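Local coordinates for ribosomal-protein-serine acetyltransferase, putative (Vibrio cholerae O1 biovar eltor, PDB 2FCK), which belongs to the GNAT acetyltransferase family and may transfer an acetyl group to the N-terminal serine or alanine of a ribosomal protein, at the interface of chains A and B. Residues are numbered along the deposited sequence; one frame, centred on the assembly and turned at random. Chains: chain A/B, ribosomal-protein-serine acetyltransferase, putative.

The interface of chains A and B. Residues chain A 96, 98, 134, 136, 158, 180; chain B 161-164.
The segment B:Ala161 to B:Arg164, from the end of strand 156-161 through a loop, packs against side chains from the GNAT-domain strands 98-105, 134-139 and 156-161 of chain A. A:Arg134 has CG anti to its backbone N (chi1 180°) and runs extended to NE, which lays its guanidinium along the segment. Its NH1 donates to the carbonyl O of B:Pro162 at 2.8 Å, with the oxygen tilted 27° from the guanidinium plane. Two carboxylates of its own chain fix that group. A:Glu158 meets it end-on, with A:Arg134 NH2 to A:Glu158 OE1 at 2.8 Å and NH1 to OE2. A:Glu136 meets it side-on: NE and NH2 of A:Arg134 both reach A:Glu136 OE2, NH2 at 2.7 Å.

B:Arg164 bends at chi2 (70°), and its CD lies 3.5 Å from NE of A:Arg134. The guanidinium planes lie nearly parallel but are not stacked, and the A:Glu136 carboxylate probably offsets their like charges. A:Glu136 OE2 forms a longer salt bridge with B:Arg164 NE at 3.7 Å, and water 1 bridges the pair. B:Arg164 NH1 sits over one face of the A:Phe96 ring, toward its rim, a cation-pi contact 3.9 Å from the centroid, with the guanidinium steeply turned. The A:Met98 selenium (selenomethionine) lies over one guanidinium face of B:Arg164, toward the rim. A:Ile180 CG2 packs on B:Asn163 CB at 3.9 Å.

The patch and its two-fold twin join the two copies, possibly as a biological dimer.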
loop_
_atom_site.group_PDB
_atom_site.type_symbol
_atom_site.label_atom_id
_atom_site.label_comp_id
_atom_site.label_asym_id
_atom_site.label_seq_id
_atom_site.Cartn_x
_atom_site.Cartn_y
_atom_site.Cartn_z
ATOM N N PHE A 96 -1.824 3.800 -6.517
ATOM C CA PHE A 96 -0.979 3.085 -7.449
ATOM C C PHE A 96 -1.698 1.991 -8.254
ATOM O O PHE A 96 -1.030 1.223 -8.885
ATOM C CB PHE A 96 0.176 2.442 -6.725
ATOM C CG PHE A 96 0.852 3.374 -5.778
ATOM C CD1 PHE A 96 0.728 3.199 -4.424
ATOM C CD2 PHE A 96 1.529 4.453 -6.259
ATOM C CE1 PHE A 96 1.339 4.100 -3.550
ATOM C CE2 PHE A 96 2.156 5.350 -5.398
ATOM C CZ PHE A 96 2.037 5.162 -4.048
HETATM N N MSE A 98 -3.121 -0.690 -7.256
HETATM C CA MSE A 98 -2.417 -1.898 -6.832
HETATM C C MSE A 98 -3.159 -2.469 -5.633
HETATM O O MSE A 98 -3.923 -1.746 -5.001
HETATM C CB MSE A 98 -0.986 -1.415 -6.386
HETATM C CG MSE A 98 -0.194 -2.493 -5.929
HETATM SE SE MSE A 98 1.620 -1.833 -5.608
HETATM C CE MSE A 98 1.757 -2.997 -4.285
ATOM N N ARG A 134 -1.222 -4.106 -10.721
ATOM C CA ARG A 134 -0.169 -4.762 -9.965
ATOM C C ARG A 134 -0.732 -5.324 -8.666
ATOM O O ARG A 134 -1.532 -4.664 -7.986
ATOM C CB ARG A 134 0.926 -3.733 -9.596
ATOM C CG ARG A 134 2.091 -4.316 -8.781
ATOM C CD ARG A 134 3.272 -3.275 -8.618
ATOM N NE ARG A 134 4.199 -3.713 -7.546
ATOM C CZ ARG A 134 5.314 -4.426 -7.729
ATOM N NH1 ARG A 134 5.724 -4.755 -8.946
ATOM N NH2 ARG A 134 6.017 -4.836 -6.686
ATOM N N GLU A 136 0.784 -7.194 -4.965
ATOM C CA GLU A 136 1.905 -7.680 -4.129
ATOM C C GLU A 136 1.439 -8.784 -3.143
ATOM O O GLU A 136 0.387 -8.647 -2.483
ATOM C CB GLU A 136 2.522 -6.516 -3.387
ATOM C CG GLU A 136 3.392 -5.710 -4.387
ATOM C CD GLU A 136 4.124 -4.523 -3.752
ATOM O OE1 GLU A 136 3.959 -4.258 -2.535
ATOM O OE2 GLU A 136 4.805 -3.816 -4.529
ATOM N N GLU A 158 10.575 -10.348 -5.707
ATOM C CA GLU A 158 11.364 -9.146 -5.664
ATOM C C GLU A 158 12.137 -9.200 -4.359
ATOM O O GLU A 158 12.929 -10.102 -4.112
ATOM C CB GLU A 158 10.486 -7.881 -5.790
ATOM C CG GLU A 158 9.793 -7.814 -7.185
ATOM C CD GLU A 158 8.811 -6.684 -7.373
ATOM O OE1 GLU A 158 8.646 -5.855 -6.454
ATOM O OE2 GLU A 158 8.213 -6.609 -8.477
ATOM N N ILE A 180 1.750 -8.866 -12.388
ATOM C CA ILE A 180 1.196 -7.856 -13.273
ATOM C C ILE A 180 0.383 -8.519 -14.379
ATOM O O ILE A 180 0.588 -9.702 -14.670
ATOM C CB ILE A 180 2.249 -6.902 -13.887
ATOM C CG1 ILE A 180 3.134 -7.626 -14.906
ATOM C CG2 ILE A 180 3.049 -6.210 -12.763
ATOM C CD1 ILE A 180 4.223 -6.728 -15.560
ATOM N N ALA B 161 10.635 -2.113 -9.638
ATOM C CA ALA B 161 9.360 -2.846 -9.613
ATOM C C ALA B 161 8.479 -2.470 -10.807
ATOM O O ALA B 161 8.086 -1.309 -10.945
ATOM C CB ALA B 161 8.682 -2.526 -8.340
ATOM N N PRO B 162 8.108 -3.459 -11.644
ATOM C CA PRO B 162 7.207 -3.129 -12.763
ATOM C C PRO B 162 5.812 -2.685 -12.297
ATOM O O PRO B 162 5.339 -3.091 -11.210
ATOM C CB PRO B 162 7.125 -4.435 -13.570
ATOM C CG PRO B 162 7.517 -5.501 -12.637
ATOM C CD PRO B 162 8.530 -4.869 -11.675
ATOM N N ASN B 163 5.195 -1.801 -13.093
ATOM C CA ASN B 163 3.859 -1.263 -12.814
ATOM C C ASN B 163 3.686 -0.707 -11.407
ATOM O O ASN B 163 2.617 -0.772 -10.784
ATOM C CB ASN B 163 2.793 -2.367 -13.096
ATOM C CG ASN B 163 2.633 -2.722 -14.561
ATOM O OD1 ASN B 163 1.639 -3.430 -14.921
ATOM N ND2 ASN B 163 3.576 -2.334 -15.411
ATOM N N ARG B 164 4.753 -0.117 -10.856
ATOM C CA ARG B 164 4.697 0.294 -9.471
ATOM C C ARG B 164 3.986 1.653 -9.184
ATOM O O ARG B 164 3.560 1.928 -8.069
ATOM C CB ARG B 164 6.129 0.244 -8.882
ATOM C CG ARG B 164 6.212 0.550 -7.420
ATOM C CD ARG B 164 5.572 -0.599 -6.615
ATOM N NE ARG B 164 5.599 -0.247 -5.216
ATOM C CZ ARG B 164 4.859 0.683 -4.645
ATOM N NH1 ARG B 164 3.992 1.395 -5.367
ATOM N NH2 ARG B 164 4.979 0.917 -3.360
HETATM O O HOH W 1 6.780 -2.183 -3.640
HETATM O O HOH W 2 -0.157 -0.620 -10.845
#